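Local coordinates for halohydrin dehalogenase (Rhizobium radiobacter, PDB 4IY1), which probably catalyses the reversible conversion of vicinal halohydrins to epoxides with release of halide, and epoxide opening by nucleophiles such as cyanide, on a short-chain dehydrogenase/reductase scaffold, at residues B[8-14]-B[78-82]; B[84-88]-B[139-143]; B[59-63]-B[110-115]; B[72-76]-B[115-119]. The protein carries 37 engineered substitutions. All coordinates share one frame. Residue numbers count along the deposited sequence, not the author numbering.

Contact 1 of 4, residues B[8-14]-B[78-82]. Engineered in segment 78-82: Ala82 (natural residue Phe).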
# COMPACT_ATOMS: atom_id res chain seq x y z
N ASN B 8 26.26 7.34 -10.30
CA ASN B 8 26.80 6.05 -9.90
C ASN B 8 26.78 5.03 -11.04
O ASN B 8 26.37 3.89 -10.88
CB ASN B 8 26.08 5.53 -8.65
CG ASN B 8 26.34 6.40 -7.42
OD1 ASN B 8 27.46 6.87 -7.20
ND2 ASN B 8 25.30 6.66 -6.65
N VAL B 9 27.24 5.46 -12.21
CA VAL B 9 26.90 4.78 -13.44
C VAL B 9 27.45 3.36 -13.51
O VAL B 9 26.89 2.52 -14.21
CB VAL B 9 27.30 5.59 -14.68
CG1 VAL B 9 28.82 5.53 -14.89
CG2 VAL B 9 26.58 5.07 -15.91
N LYS B 10 28.45 3.05 -12.69
CA LYS B 10 29.07 1.72 -12.70
C LYS B 10 28.36 0.70 -11.83
O LYS B 10 28.80 -0.45 -11.76
CB LYS B 10 30.53 1.81 -12.27
CG LYS B 10 31.42 2.59 -13.25
CD LYS B 10 32.85 2.67 -12.72
CE LYS B 10 33.87 2.86 -13.84
NZ LYS B 10 35.24 3.11 -13.30
N HIS B 11 27.29 1.10 -11.15
CA HIS B 11 26.65 0.21 -10.19
C HIS B 11 25.16 0.18 -10.31
O HIS B 11 24.55 1.11 -10.86
CB HIS B 11 27.03 0.58 -8.76
CG HIS B 11 28.51 0.83 -8.57
ND1 HIS B 11 29.37 -0.16 -8.26
CD2 HIS B 11 29.26 2.01 -8.60
CE1 HIS B 11 30.62 0.35 -8.15
NE2 HIS B 11 30.55 1.68 -8.37
N PHE B 12 24.56 -0.83 -9.66
CA PHE B 12 23.10 -0.90 -9.48
C PHE B 12 22.40 -0.73 -10.82
O PHE B 12 22.57 -1.57 -11.71
CB PHE B 12 22.63 0.15 -8.44
CG PHE B 12 21.26 -0.14 -7.82
CD1 PHE B 12 20.66 -1.40 -7.92
CD2 PHE B 12 20.59 0.84 -7.10
CE1 PHE B 12 19.44 -1.68 -7.29
CE2 PHE B 12 19.37 0.59 -6.50
CZ PHE B 12 18.80 -0.68 -6.57
N GLY B 13 21.61 0.34 -10.98
CA GLY B 13 20.85 0.56 -12.21
C GLY B 13 21.61 1.35 -13.25
O GLY B 13 21.06 1.73 -14.29
N GLY B 14 22.85 1.71 -12.91
CA GLY B 14 23.61 2.68 -13.70
C GLY B 14 23.74 2.39 -15.19
O GLY B 14 23.35 3.22 -16.02
N SER B 78 18.52 9.41 -10.52
CA SER B 78 19.24 9.29 -9.29
C SER B 78 19.36 7.84 -8.87
O SER B 78 18.41 7.25 -8.33
CB SER B 78 18.62 10.16 -8.19
OG SER B 78 19.51 10.34 -7.11
N ASN B 79 20.51 7.27 -9.20
CA ASN B 79 20.81 5.85 -9.03
C ASN B 79 21.62 5.69 -7.76
O ASN B 79 22.84 5.79 -7.76
CB ASN B 79 21.59 5.34 -10.26
CG ASN B 79 22.10 3.92 -10.10
OD1 ASN B 79 21.34 2.99 -9.85
ND2 ASN B 79 23.41 3.74 -10.31
N ASP B 80 20.92 5.57 -6.64
CA ASP B 80 21.55 5.69 -5.35
C ASP B 80 21.97 4.36 -4.72
O ASP B 80 21.26 3.35 -4.80
CB ASP B 80 20.66 6.49 -4.40
CG ASP B 80 20.55 7.95 -4.82
OD1 ASP B 80 21.61 8.64 -4.89
OD2 ASP B 80 19.45 8.35 -5.23
N ILE B 81 23.16 4.36 -4.12
CA ILE B 81 23.74 3.13 -3.61
C ILE B 81 24.31 3.38 -2.24
O ILE B 81 24.64 4.51 -1.90
CB ILE B 81 24.82 2.58 -4.56
CG1 ILE B 81 25.93 3.63 -4.74
CG2 ILE B 81 24.19 2.27 -5.93
CD1 ILE B 81 27.13 3.16 -5.52
N ALA B 82 24.28 2.35 -1.41
CA ALA B 82 25.01 2.38 -0.16
C ALA B 82 25.19 0.97 0.28
O ALA B 82 24.37 0.10 -0.04
CB ALA B 82 24.25 3.17 0.89

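Contact 2 of 4, residues B[84-88]-B[139-143]. Engineered in segment 84-88: Val84 (natural residue Pro), Trp86 (natural residue Phe), Arg87 (natural residue Gln).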
# COMPACT_ATOMS: atom_id res chain seq x y z
N VAL B 84 24.62 -2.08 2.16
CA VAL B 84 23.88 -2.84 3.18
C VAL B 84 24.76 -3.91 3.81
O VAL B 84 25.32 -4.77 3.12
CB VAL B 84 22.64 -3.53 2.59
CG1 VAL B 84 22.96 -4.25 1.28
CG2 VAL B 84 22.07 -4.52 3.60
N GLU B 85 24.90 -3.84 5.14
CA GLU B 85 25.43 -4.95 5.92
C GLU B 85 24.49 -5.22 7.09
O GLU B 85 24.29 -4.36 7.95
CB GLU B 85 26.83 -4.61 6.45
CG GLU B 85 27.95 -4.88 5.47
CD GLU B 85 28.86 -3.67 5.28
OE1 GLU B 85 29.82 -3.78 4.49
OE2 GLU B 85 28.60 -2.61 5.89
N TRP B 86 23.92 -6.43 7.11
CA TRP B 86 22.88 -6.78 8.08
C TRP B 86 23.37 -6.70 9.50
O TRP B 86 24.51 -7.07 9.79
CB TRP B 86 22.36 -8.18 7.80
CG TRP B 86 22.17 -8.47 6.32
CD1 TRP B 86 23.16 -8.55 5.34
CD2 TRP B 86 20.92 -8.77 5.62
NE1 TRP B 86 22.61 -8.86 4.11
CE2 TRP B 86 21.27 -9.00 4.21
CE3 TRP B 86 19.58 -8.86 6.01
CZ2 TRP B 86 20.32 -9.29 3.26
CZ3 TRP B 86 18.63 -9.17 5.03
CH2 TRP B 86 19.00 -9.40 3.69
N ARG B 87 22.52 -6.21 10.41
CA ARG B 87 22.92 -5.98 11.80
C ARG B 87 21.68 -5.67 12.64
O ARG B 87 20.70 -5.15 12.12
CB ARG B 87 23.91 -4.82 11.91
CG ARG B 87 24.83 -4.66 10.71
CD ARG B 87 25.83 -3.52 10.89
NE ARG B 87 26.96 -3.92 11.71
CZ ARG B 87 27.08 -3.66 13.01
NH1 ARG B 87 26.15 -2.96 13.65
NH2 ARG B 87 28.15 -4.10 13.67
N PRO B 88 21.73 -6.01 13.93
CA PRO B 88 20.62 -5.74 14.83
C PRO B 88 20.67 -4.28 15.27
O PRO B 88 21.74 -3.67 15.28
CB PRO B 88 20.88 -6.67 16.02
CG PRO B 88 22.18 -7.38 15.74
CD PRO B 88 22.86 -6.61 14.65
N TRP B 139 12.39 -8.41 4.69
CA TRP B 139 13.66 -8.71 5.41
C TRP B 139 13.67 -8.31 6.86
O TRP B 139 12.97 -7.39 7.27
CB TRP B 139 14.84 -8.07 4.71
CG TRP B 139 15.15 -8.71 3.39
CD1 TRP B 139 15.74 -9.95 3.16
CD2 TRP B 139 14.81 -8.20 2.08
NE1 TRP B 139 15.86 -10.19 1.82
CE2 TRP B 139 15.30 -9.18 1.12
CE3 TRP B 139 14.21 -7.03 1.62
CZ2 TRP B 139 15.16 -9.00 -0.24
CZ3 TRP B 139 14.08 -6.86 0.25
CH2 TRP B 139 14.54 -7.82 -0.66
N LYS B 140 14.53 -8.97 7.65
CA LYS B 140 14.84 -8.49 8.99
C LYS B 140 16.31 -8.12 9.15
O LYS B 140 17.11 -8.33 8.25
CB LYS B 140 14.39 -9.50 10.04
CG LYS B 140 14.62 -10.96 9.67
CD LYS B 140 14.12 -11.88 10.78
CE LYS B 140 14.91 -13.18 10.83
NZ LYS B 140 15.03 -13.68 12.24
N GLU B 141 16.61 -7.38 10.21
CA GLU B 141 17.95 -6.77 10.40
C GLU B 141 18.50 -5.91 9.26
O GLU B 141 19.72 -5.70 9.18
CB GLU B 141 18.99 -7.83 10.75
CG GLU B 141 19.17 -8.00 12.24
CD GLU B 141 20.02 -9.20 12.57
OE1 GLU B 141 19.61 -9.98 13.46
OE2 GLU B 141 21.07 -9.37 11.90
N LEU B 142 17.60 -5.45 8.39
CA LEU B 142 17.92 -4.60 7.24
C LEU B 142 17.36 -3.18 7.45
O LEU B 142 17.09 -2.46 6.50
CB LEU B 142 17.29 -5.22 5.99
CG LEU B 142 17.84 -4.81 4.63
CD1 LEU B 142 19.33 -5.05 4.59
CD2 LEU B 142 17.14 -5.54 3.49
N SER B 143 17.25 -2.76 8.70
CA SER B 143 16.31 -1.71 9.07
C SER B 143 16.68 -0.29 8.63
O SER B 143 15.85 0.45 8.10
CB SER B 143 16.04 -1.75 10.58
OG SER B 143 16.89 -0.85 11.27

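Contact 3 of 4, residues B[59-63]-B[110-115]. Engineered in segment 59-63: Val60 (natural residue Ala). Engineered in segment 110-115: Ala112 (natural residue Val).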
# COMPACT_ATOMS: atom_id res chain seq x y z
N PRO B 59 26.16 17.19 -5.98
CA PRO B 59 24.97 17.42 -6.81
C PRO B 59 25.00 18.74 -7.59
O PRO B 59 24.70 18.75 -8.77
CB PRO B 59 23.82 17.39 -5.81
CG PRO B 59 24.32 16.47 -4.75
CD PRO B 59 25.79 16.72 -4.63
N VAL B 60 25.33 19.84 -6.93
CA VAL B 60 25.17 21.13 -7.60
C VAL B 60 26.25 21.40 -8.66
O VAL B 60 25.96 21.85 -9.75
CB VAL B 60 25.14 22.32 -6.61
CG1 VAL B 60 25.22 23.62 -7.40
CG2 VAL B 60 23.89 22.29 -5.74
N GLU B 61 27.51 21.10 -8.35
CA GLU B 61 28.55 21.20 -9.38
C GLU B 61 28.32 20.22 -10.55
O GLU B 61 28.60 20.55 -11.71
CB GLU B 61 29.93 21.03 -8.77
CG GLU B 61 30.10 19.73 -8.01
CD GLU B 61 31.55 19.35 -7.83
OE1 GLU B 61 32.42 20.01 -8.45
OE2 GLU B 61 31.81 18.34 -7.15
N LEU B 62 27.69 19.08 -10.27
CA LEU B 62 27.35 18.17 -11.37
C LEU B 62 26.30 18.77 -12.32
O LEU B 62 26.54 18.91 -13.52
CB LEU B 62 26.92 16.80 -10.87
CG LEU B 62 26.61 15.77 -11.98
CD1 LEU B 62 27.88 15.34 -12.70
CD2 LEU B 62 25.86 14.56 -11.43
N ILE B 63 25.16 19.15 -11.78
CA ILE B 63 24.13 19.80 -12.57
C ILE B 63 24.65 21.01 -13.39
O ILE B 63 24.32 21.16 -14.58
CB ILE B 63 22.96 20.24 -11.69
CG1 ILE B 63 22.40 19.03 -10.90
CG2 ILE B 63 21.88 20.91 -12.51
CD1 ILE B 63 21.79 17.95 -11.76
N ALA B 110 18.83 16.21 -2.94
CA ALA B 110 19.83 17.20 -3.30
C ALA B 110 19.88 17.31 -4.81
O ALA B 110 19.74 18.40 -5.36
CB ALA B 110 21.18 16.75 -2.75
N LEU B 111 19.88 16.17 -5.49
CA LEU B 111 19.90 16.19 -6.95
C LEU B 111 18.61 16.77 -7.50
O LEU B 111 18.64 17.62 -8.39
CB LEU B 111 20.17 14.79 -7.52
CG LEU B 111 21.65 14.44 -7.42
CD1 LEU B 111 21.88 12.94 -7.39
CD2 LEU B 111 22.40 15.10 -8.61
N ALA B 112 17.47 16.38 -6.92
CA ALA B 112 16.20 16.96 -7.39
C ALA B 112 16.17 18.49 -7.15
O ALA B 112 15.63 19.22 -7.96
CB ALA B 112 15.00 16.32 -6.71
N ASN B 113 16.52 18.88 -5.94
CA ASN B 113 16.58 20.28 -5.53
C ASN B 113 17.51 21.10 -6.45
O ASN B 113 17.13 22.17 -6.91
CB ASN B 113 16.98 20.37 -4.04
CG ASN B 113 17.30 21.80 -3.59
OD1 ASN B 113 18.45 22.20 -3.56
ND2 ASN B 113 16.28 22.52 -3.13
N ALA B 114 18.61 20.50 -6.91
CA ALA B 114 19.51 21.18 -7.88
C ALA B 114 18.94 21.35 -9.30
O ALA B 114 19.29 22.30 -10.01
CB ALA B 114 20.88 20.49 -7.92
N VAL B 115 18.05 20.46 -9.73
CA VAL B 115 17.67 20.48 -11.13
C VAL B 115 16.31 21.13 -11.30
O VAL B 115 15.92 21.53 -12.41
CB VAL B 115 17.77 19.08 -11.77
CG1 VAL B 115 16.54 18.24 -11.47
CG2 VAL B 115 17.97 19.19 -13.27

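Contact 4 of 4, residues B[72-76]-B[115-119]. Engineered in segment 72-76: His72 (natural residue Gln), Ile75 (natural residue Val).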
# COMPACT_ATOMS: atom_id res chain seq x y z
N HIS B 72 21.19 21.50 -20.78
CA HIS B 72 20.03 21.65 -19.90
C HIS B 72 19.53 20.29 -19.64
O HIS B 72 19.27 19.54 -20.58
CB HIS B 72 18.91 22.44 -20.58
CG HIS B 72 18.75 23.85 -20.05
ND1 HIS B 72 18.22 24.85 -20.79
CD2 HIS B 72 19.13 24.43 -18.83
CE1 HIS B 72 18.23 25.99 -20.08
NE2 HIS B 72 18.78 25.73 -18.87
N VAL B 73 19.28 19.98 -18.37
CA VAL B 73 18.99 18.61 -17.98
C VAL B 73 17.50 18.29 -18.18
O VAL B 73 16.63 18.99 -17.68
CB VAL B 73 19.42 18.34 -16.53
CG1 VAL B 73 19.08 16.93 -16.11
CG2 VAL B 73 20.90 18.63 -16.36
N ASP B 74 17.22 17.32 -19.03
CA ASP B 74 15.84 16.92 -19.27
C ASP B 74 15.51 15.73 -18.38
O ASP B 74 14.36 15.53 -18.01
CB ASP B 74 15.62 16.56 -20.74
CG ASP B 74 15.82 17.76 -21.67
OD1 ASP B 74 16.87 17.83 -22.33
OD2 ASP B 74 14.90 18.58 -21.79
N ILE B 75 16.51 14.91 -18.10
CA ILE B 75 16.28 13.70 -17.32
C ILE B 75 17.30 13.52 -16.22
O ILE B 75 18.52 13.54 -16.48
CB ILE B 75 16.26 12.45 -18.22
CG1 ILE B 75 15.14 12.55 -19.27
CG2 ILE B 75 16.02 11.21 -17.39
CD1 ILE B 75 15.57 12.08 -20.64
N LEU B 76 16.82 13.35 -15.00
CA LEU B 76 17.67 12.97 -13.90
C LEU B 76 17.37 11.53 -13.52
O LEU B 76 16.23 11.19 -13.19
CB LEU B 76 17.38 13.86 -12.68
CG LEU B 76 17.97 13.46 -11.33
CD1 LEU B 76 19.50 13.42 -11.39
CD2 LEU B 76 17.49 14.43 -10.22
N VAL B 115 18.05 20.46 -9.73
CA VAL B 115 17.67 20.48 -11.13
C VAL B 115 16.31 21.13 -11.30
O VAL B 115 15.92 21.53 -12.41
CB VAL B 115 17.77 19.08 -11.77
CG1 VAL B 115 16.54 18.24 -11.47
CG2 VAL B 115 17.97 19.19 -13.27
N ALA B 116 15.57 21.25 -10.20
CA ALA B 116 14.13 21.43 -10.30
C ALA B 116 13.75 22.80 -10.90
O ALA B 116 12.76 22.94 -11.63
CB ALA B 116 13.50 21.23 -8.94
N SER B 117 14.56 23.82 -10.64
CA SER B 117 14.07 25.14 -10.99
C SER B 117 14.24 25.43 -12.49
O SER B 117 13.33 25.98 -13.11
CB SER B 117 14.68 26.23 -10.08
OG SER B 117 16.04 26.41 -10.36
N GLN B 118 15.29 24.87 -13.11
CA GLN B 118 15.33 24.89 -14.59
C GLN B 118 14.25 24.06 -15.29
O GLN B 118 13.59 24.54 -16.23
CB GLN B 118 16.72 24.61 -15.16
CG GLN B 118 17.37 23.29 -14.76
CD GLN B 118 18.30 22.75 -15.84
OE1 GLN B 118 17.85 22.26 -16.89
NE2 GLN B 118 19.60 22.79 -15.57
N MET B 119 13.94 22.89 -14.75
CA MET B 119 12.86 22.07 -15.34
C MET B 119 11.55 22.82 -15.26
O MET B 119 10.71 22.77 -16.19
CB MET B 119 12.74 20.74 -14.62
CG MET B 119 13.93 19.81 -14.85
SD MET B 119 13.62 18.19 -14.12
CE MET B 119 15.04 17.24 -14.71

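Contact 1 of 4, residues B[8-14]-B[78-82]
How a Rossmann-type domain fastens the loop after its first strand to the end of a central strand is well illustrated here. Segment 8-14 links strand 3-6 to helix 14-23, the position of the cofactor-binding glycine-rich loop in related short-chain dehydrogenases/reductases, and two beta turns fold it round Asn79. Halohydrin dehalogenases use no nicotinamide cofactor; here the loop probably borders the halide site. Asn8 begins a type I turn that runs to His11, and its side chain reaches across so that ND2 donates to Asn79 O at 2.8 Å. Val9 and Lys10 form the corners of the turn, their CA-to-CB bonds directed away from 78-82; Lys10 forms a salt bridge with Glu40 on helix 38-47. At His11 a type II' turn takes over, closed by Gly14 N to His11 O at 2.7 Å. The same His11 O accepts a bond from Asn79 ND2 at 2.9 Å, while the imidazole rests CD2 against Ile81 CD1 at 3.9 Å and its ND1 is hydrogen-bonded to Ser183 OG. Phe12, at the first corner of this turn, brings CB to within 3.6 Å of Ile81 CG2, and its ring meets Tyr186 edge-to-face. Gly13 then lies so close to the amide of Asn79 that a CB would be tight. One asparagine side chain thus holds two successive points of the loop, with its other amide atom, OD1, accepting from Gly13 N at 2.9 Å.

Contact 2 of 4, residues B[84-88]-B[139-143]
Trp86, an engineered residue of 84-88, illustrates how one large side chain can join two loops: it settles against the bend of 139-143. Its indole lies across that bend. Leu142 CD1 rises under one face as a CH-pi contact, 4.1 Å from the centroid of the six-membered ring, and Lys140 O borders the ring edge, 3.4 Å from Trp86 CE3. At the far end, the edge of Trp86 is turned to the face of Trp139 in an offset edge-to-face pair, Trp86 CH2 lying 3.3 Å from Trp139 CD1. Trp249 of the third subunit also meets Trp86 edge-to-face. Glu141, in a left-handed backbone conformation, presents its O to Arg87 N at 3.1 Å, and its CG fits against Pro88 N at 3.7 Å; its carboxylate pairs with Arg248 of the third subunit. With one backbone hydrogen bond between the loops and much of the remainder ring and aliphatic contact, the fit relies largely on complementary shape, at a place where subunits meet.

Contact 3 of 4, residues B[59-63]-B[110-115]
Helices 59-70 and 94-122 lie on the same face of the Rossmann-like sheet and pack through small and branched residues where 59-63 meets 110-115. Their local axes approach to 9.0 Å and run 43° apart, both in the same general sense. Van der Waals contact between apolar side chains makes up the interface. Alanines let the backbones come close: Ala114 CB touches Ile63 CG1 at 3.6 Å and the engineered Val60 CG2 at 4.1 Å, whereas Ala110 CB abuts Pro59 CG at 3.7 Å, in the first turn of helix 59-70. Larger groups fill the space nearer the sheet. Leu111 CD2 sits 3.9 Å from Pro59 CB and 4.3 Å from Ile63 CD1, and Ile63 CD1 also meets Val115 CB at 4.2 Å. On the sheet side, Leu62 and Ile63 rest on Ile5 of strand 3-6, while Leu111 and Val115 rest on Leu76 of strand 75-79. Within 110-115, but outside this packing, Asn113 ND2 bonds to backbone oxygens of Ile89 and Tyr92 of the second subunit. With polar pairing absent between these two segments, the contact itself rests on steric fit and burial of hydrocarbon.

Contact 4 of 4, residues B[72-76]-B[115-119]
Val115 is the middle of a small hydrocarbon cluster, its CG2 lying 3.7 Å from Val73 CB and its CG1 4.1 Å from Leu76 CD2. One turn further along the helix, Met119 extends an almost straight side chain, m at chi1 and t beyond, whose CE lies 4.3 Å from Val73 CG1 and also 3.8 Å from Asp74 O, so the methyl lies against the backbone as much as against side chains. Such packing is the core principle of the alpha/beta Rossmann fold: helix 94-122 lies over the sheet, here beside central strand 75-79, and Val115 and Met119 reach the adjacent strand too, at Ile127. Away from this cluster the contact turns polar. Gln118 OE1 accepts a hydrogen bond from Val73 N at 3.1 Å, giving the Val73 peptide a partner on the helix. The engineered His72, poorly ordered, brings CD2 to 3.2 Å from that same Gln118 OE1. Asp74 directs its CA-to-CB bond away from the helix segment, yet its carboxylate forms a salt bridge with Arg122, farther along helix 94-122.

How the contacts relate
From the N terminus, the chain leaves strand 3-6, and contact 1 closes a long loop when residues 78-82 return beside the loop that follows. Before that closure, contacts 3 and 4 have opened, on helix 59-70 and at strand 75-79; both close later on helix 94-122, so each crosses contact 1. They cross each other, sharing Val115, with centres about 9 Å apart, and Leu76 packs against Leu111 between them. Contact 2 opens just after contact 1 closes, in series with it, and crosses contacts 3 and 4. Contacts 1, 3 and 4 knit sheet, loop and helices together; contact 2 joins two loops beside the second and third subunits; the second also touches contacts 3 and 4.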